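Local coordinates for protein glutaminase 1 (Escherichia coli, PDB 1U60) that catalyses the hydrolysis of L-glutamine to L-glutamate and ammonium, at residues G255-L267 against I276-S289. Residues are numbered along the deposited sequence; the frame is centred on the assembly and turned at random.
Sequences GLPGKSGVGGGIL and IAAFSPPLDEDGNS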
loop_
_atom_site.group_PDB
_atom_site.type_symbol
_atom_site.label_atom_id
_atom_site.label_comp_id
_atom_site.label_asym_id
_atom_site.label_seq_id
_atom_site.Cartn_x
_atom_site.Cartn_y
_atom_site.Cartn_z
ATOM N N GLY A 255 6.018 6.058 4.927
ATOM C CA GLY A 255 5.995 4.637 5.227
ATOM C C GLY A 255 5.225 4.231 6.484
ATOM O O GLY A 255 5.537 3.239 7.162
ATOM N N LEU A 256 4.197 4.994 6.791
ATOM C CA LEU A 256 3.307 4.621 7.859
ATOM C C LEU A 256 1.869 4.677 7.362
ATOM O O LEU A 256 1.494 5.586 6.613
ATOM C CB LEU A 256 3.438 5.573 9.031
ATOM C CG LEU A 256 4.775 5.688 9.751
ATOM C CD1 LEU A 256 4.712 6.854 10.736
ATOM C CD2 LEU A 256 5.123 4.415 10.460
ATOM N N PRO A 257 1.046 3.734 7.804
ATOM C CA PRO A 257 -0.395 3.771 7.448
ATOM C C PRO A 257 -1.047 5.018 7.956
ATOM O O PRO A 257 -0.884 5.350 9.115
ATOM C CB PRO A 257 -0.988 2.539 8.127
ATOM C CG PRO A 257 0.106 1.985 8.990
ATOM C CD PRO A 257 1.387 2.588 8.665
ATOM N N GLY A 258 -1.792 5.682 7.088
ATOM C CA GLY A 258 -2.338 6.994 7.429
ATOM C C GLY A 258 -3.753 7.182 6.911
ATOM O O GLY A 258 -4.302 6.369 6.164
ATOM N N LYS A 259 -4.332 8.302 7.328
ATOM C CA LYS A 259 -5.659 8.708 6.872
ATOM C C LYS A 259 -5.804 10.202 6.966
ATOM O O LYS A 259 -5.417 10.805 7.970
ATOM C CB LYS A 259 -6.741 8.048 7.706
ATOM C CG LYS A 259 -8.171 8.288 7.251
ATOM C CD LYS A 259 -8.579 7.444 6.060
ATOM C CE LYS A 259 -9.779 7.969 5.283
ATOM N NZ LYS A 259 -9.507 9.117 4.363
ATOM N N SER A 260 -6.422 10.792 5.965
ATOM C CA SER A 260 -6.730 12.199 5.970
ATOM C C SER A 260 -8.257 12.406 5.991
ATOM O O SER A 260 -9.060 11.462 5.659
ATOM C CB SER A 260 -6.215 12.848 4.716
ATOM O OG SER A 260 -6.955 12.359 3.596
ATOM N N GLY A 261 -8.650 13.628 6.355
ATOM C CA GLY A 261 -10.049 14.102 6.247
ATOM C C GLY A 261 -10.099 15.570 5.852
ATOM O O GLY A 261 -9.143 16.283 6.075
ATOM N N VAL A 262 -11.228 16.030 5.325
ATOM C CA VAL A 262 -11.330 17.441 4.841
ATOM C C VAL A 262 -11.468 18.505 5.954
ATOM O O VAL A 262 -11.378 19.701 5.679
ATOM C CB VAL A 262 -12.450 17.631 3.743
ATOM C CG1 VAL A 262 -12.124 16.770 2.540
ATOM C CG2 VAL A 262 -13.829 17.358 4.275
ATOM N N GLY A 263 -11.638 18.059 7.202
ATOM C CA GLY A 263 -11.468 18.917 8.362
ATOM C C GLY A 263 -10.061 19.352 8.594
ATOM O O GLY A 263 -9.851 20.257 9.398
ATOM N N GLY A 264 -9.100 18.749 7.886
ATOM C CA GLY A 264 -7.681 19.097 8.039
ATOM C C GLY A 264 -6.852 18.163 8.897
ATOM O O GLY A 264 -5.702 18.427 9.160
ATOM N N GLY A 265 -7.437 17.060 9.336
ATOM C CA GLY A 265 -6.747 16.049 10.105
ATOM C C GLY A 265 -5.937 15.093 9.279
ATOM O O GLY A 265 -6.311 14.765 8.145
ATOM N N ILE A 266 -4.788 14.697 9.821
ATOM C CA ILE A 266 -3.933 13.660 9.284
ATOM C C ILE A 266 -3.587 12.753 10.431
ATOM O O ILE A 266 -3.120 13.212 11.473
ATOM C CB ILE A 266 -2.619 14.249 8.661
ATOM C CG1 ILE A 266 -2.926 15.200 7.478
ATOM C CG2 ILE A 266 -1.649 13.141 8.201
ATOM C CD1 ILE A 266 -3.536 14.583 6.265
ATOM N N LEU A 267 -3.813 11.460 10.221
ATOM C CA LEU A 267 -3.439 10.434 11.211
ATOM C C LEU A 267 -2.399 9.515 10.624
ATOM O O LEU A 267 -2.494 9.100 9.456
ATOM C CB LEU A 267 -4.676 9.616 11.511
ATOM C CG LEU A 267 -4.512 8.325 12.352
ATOM C CD1 LEU A 267 -4.096 8.684 13.776
ATOM C CD2 LEU A 267 -5.809 7.540 12.293
ATOM N N ILE A 276 0.269 9.206 15.715
ATOM C CA ILE A 276 0.746 10.548 15.437
ATOM C C ILE A 276 -0.340 11.224 14.642
ATOM O O ILE A 276 -0.850 10.708 13.645
ATOM C CB ILE A 276 2.062 10.568 14.612
ATOM C CG1 ILE A 276 3.098 9.643 15.204
ATOM C CG2 ILE A 276 2.600 12.039 14.380
ATOM C CD1 ILE A 276 4.327 9.353 14.244
ATOM N N ALA A 277 -0.697 12.414 15.051
ATOM C CA ALA A 277 -1.719 13.140 14.302
ATOM C C ALA A 277 -1.366 14.603 14.186
ATOM O O ALA A 277 -0.629 15.163 15.013
ATOM C CB ALA A 277 -3.055 12.990 14.934
ATOM N N ALA A 278 -1.939 15.233 13.189
ATOM C CA ALA A 278 -1.874 16.709 13.081
ATOM C C ALA A 278 -3.105 17.251 12.452
ATOM O O ALA A 278 -3.895 16.525 11.892
ATOM C CB ALA A 278 -0.646 17.096 12.264
ATOM N N PHE A 279 -3.261 18.586 12.526
ATOM C CA PHE A 279 -4.368 19.275 11.975
ATOM C C PHE A 279 -3.948 20.635 11.491
ATOM O O PHE A 279 -3.201 21.349 12.178
ATOM C CB PHE A 279 -5.451 19.384 13.059
ATOM C CG PHE A 279 -6.361 20.556 12.929
ATOM C CD1 PHE A 279 -7.309 20.615 11.932
ATOM C CD2 PHE A 279 -6.329 21.569 13.896
ATOM C CE1 PHE A 279 -8.159 21.684 11.840
ATOM C CE2 PHE A 279 -7.184 22.636 13.837
ATOM C CZ PHE A 279 -8.114 22.708 12.813
ATOM N N SER A 280 -4.418 20.954 10.283
ATOM C CA SER A 280 -4.555 22.327 9.861
ATOM C C SER A 280 -5.555 22.431 8.700
ATOM O O SER A 280 -5.487 21.592 7.761
ATOM C CB SER A 280 -3.218 22.915 9.437
ATOM O OG SER A 280 -3.357 24.360 9.363
ATOM N N PRO A 281 -6.480 23.399 8.728
ATOM C CA PRO A 281 -7.544 23.428 7.720
ATOM C C PRO A 281 -7.141 23.497 6.240
ATOM O O PRO A 281 -7.870 22.902 5.471
ATOM C CB PRO A 281 -8.372 24.666 8.128
ATOM C CG PRO A 281 -8.123 24.809 9.659
ATOM C CD PRO A 281 -6.710 24.416 9.794
ATOM N N PRO A 282 -6.099 24.222 5.824
ATOM C CA PRO A 282 -5.808 24.300 4.380
ATOM C C PRO A 282 -5.396 22.960 3.774
ATOM O O PRO A 282 -4.458 22.357 4.267
ATOM C CB PRO A 282 -4.713 25.352 4.307
ATOM C CG PRO A 282 -4.944 26.210 5.528
ATOM C CD PRO A 282 -5.242 25.140 6.588
ATOM N N LEU A 283 -6.092 22.556 2.707
ATOM C CA LEU A 283 -5.900 21.288 2.034
ATOM C C LEU A 283 -5.199 21.465 0.687
ATOM O O LEU A 283 -5.384 22.472 0.013
ATOM C CB LEU A 283 -7.218 20.596 1.774
ATOM C CG LEU A 283 -8.199 20.537 2.921
ATOM C CD1 LEU A 283 -9.555 19.984 2.532
ATOM C CD2 LEU A 283 -7.613 19.815 4.179
ATOM N N ASP A 284 -4.449 20.451 0.289
ATOM C CA ASP A 284 -3.880 20.428 -1.067
ATOM C C ASP A 284 -4.926 19.958 -2.065
ATOM O O ASP A 284 -6.078 19.740 -1.720
ATOM C CB ASP A 284 -2.566 19.656 -1.123
ATOM C CG ASP A 284 -2.698 18.149 -0.835
ATOM O OD1 ASP A 284 -3.787 17.567 -0.970
ATOM O OD2 ASP A 284 -1.729 17.478 -0.459
ATOM N N GLU A 285 -4.536 19.801 -3.324
ATOM C CA GLU A 285 -5.472 19.428 -4.379
ATOM C C GLU A 285 -6.070 18.040 -4.213
ATOM O O GLU A 285 -7.098 17.716 -4.825
ATOM C CB GLU A 285 -4.730 19.484 -5.726
ATOM C CG GLU A 285 -4.342 20.875 -6.165
ATOM C CD GLU A 285 -4.214 20.940 -7.674
ATOM O OE1 GLU A 285 -3.506 20.048 -8.208
ATOM O OE2 GLU A 285 -4.846 21.840 -8.309
ATOM N N ASP A 286 -5.420 17.198 -3.408
ATOM C CA ASP A 286 -5.906 15.869 -3.107
ATOM C C ASP A 286 -6.758 15.793 -1.859
ATOM O O ASP A 286 -7.147 14.720 -1.448
ATOM C CB ASP A 286 -4.750 14.885 -3.035
ATOM C CG ASP A 286 -4.212 14.617 -4.399
ATOM O OD1 ASP A 286 -4.866 13.805 -5.131
ATOM O OD2 ASP A 286 -3.255 15.280 -4.856
ATOM N N GLY A 287 -7.025 16.932 -1.250
ATOM C CA GLY A 287 -7.883 16.975 -0.079
ATOM C C GLY A 287 -7.181 16.729 1.249
ATOM O O GLY A 287 -7.825 16.515 2.291
ATOM N N ASN A 288 -5.860 16.744 1.197
ATOM C CA ASN A 288 -5.019 16.428 2.334
ATOM C C ASN A 288 -4.374 17.683 2.910
ATOM O O ASN A 288 -3.755 18.474 2.179
ATOM C CB ASN A 288 -3.939 15.438 1.905
ATOM C CG ASN A 288 -4.529 14.154 1.302
ATOM O OD1 ASN A 288 -5.582 13.672 1.742
ATOM N ND2 ASN A 288 -3.868 13.623 0.250
ATOM N N SER A 289 -4.463 17.838 4.226
ATOM C CA SER A 289 -3.935 19.044 4.893
ATOM C C SER A 289 -2.473 19.277 4.507
ATOM O O SER A 289 -1.630 18.381 4.682
ATOM C CB SER A 289 -3.991 18.886 6.427
ATOM O OG SER A 289 -3.450 20.017 7.090
HETATM O O HOH W 1 -9.138 14.239 3.111
HETATM O O HOH W 2 -6.375 16.476 5.849
HETATM O O HOH W 3 -10.482 22.200 5.414
#
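L283 lays CD1 across V262, 3.9 Å from V262 CB, and L283 CD2 lies 3.9 Å from G264 CA. Both segments belong to the antiparallel sheet of the serine beta-lactamase-like fold. Strands 265-270 and 274-279 form a hairpin there, and strand 258-260 is the outermost strand of the sheet within this chain. I266 and A278 are a hydrogen-bonded pair: I266 N donates to A278 O and A278 N to I266 O, both at 2.9 Å. Their side chains share the face covered by V296 of helix 290-303. L267 and A277 turn to the other face, against helix 202-213. The type I turn G261-G264 holds V262, a predicted substrate-binding residue. F279 sends CG anti to the backbone N (chi1 152°), which swings the ring edge out to G263 O, in plane, with F279 CE1 3.3 Å from it. G264 has positive phi, and its CA packs close to P281 CA, 4.3 Å away. A water joins the two segments: it accepts from S289 N and donates to G261 O and G265 O. S289 OG donates to S280 O and also caps G292 N of the following helix. S260 OG donates to N288 OD1 at 2.7 Å, tilted 27° from the carbonyl plane, while N288 ND2 binds L243 O.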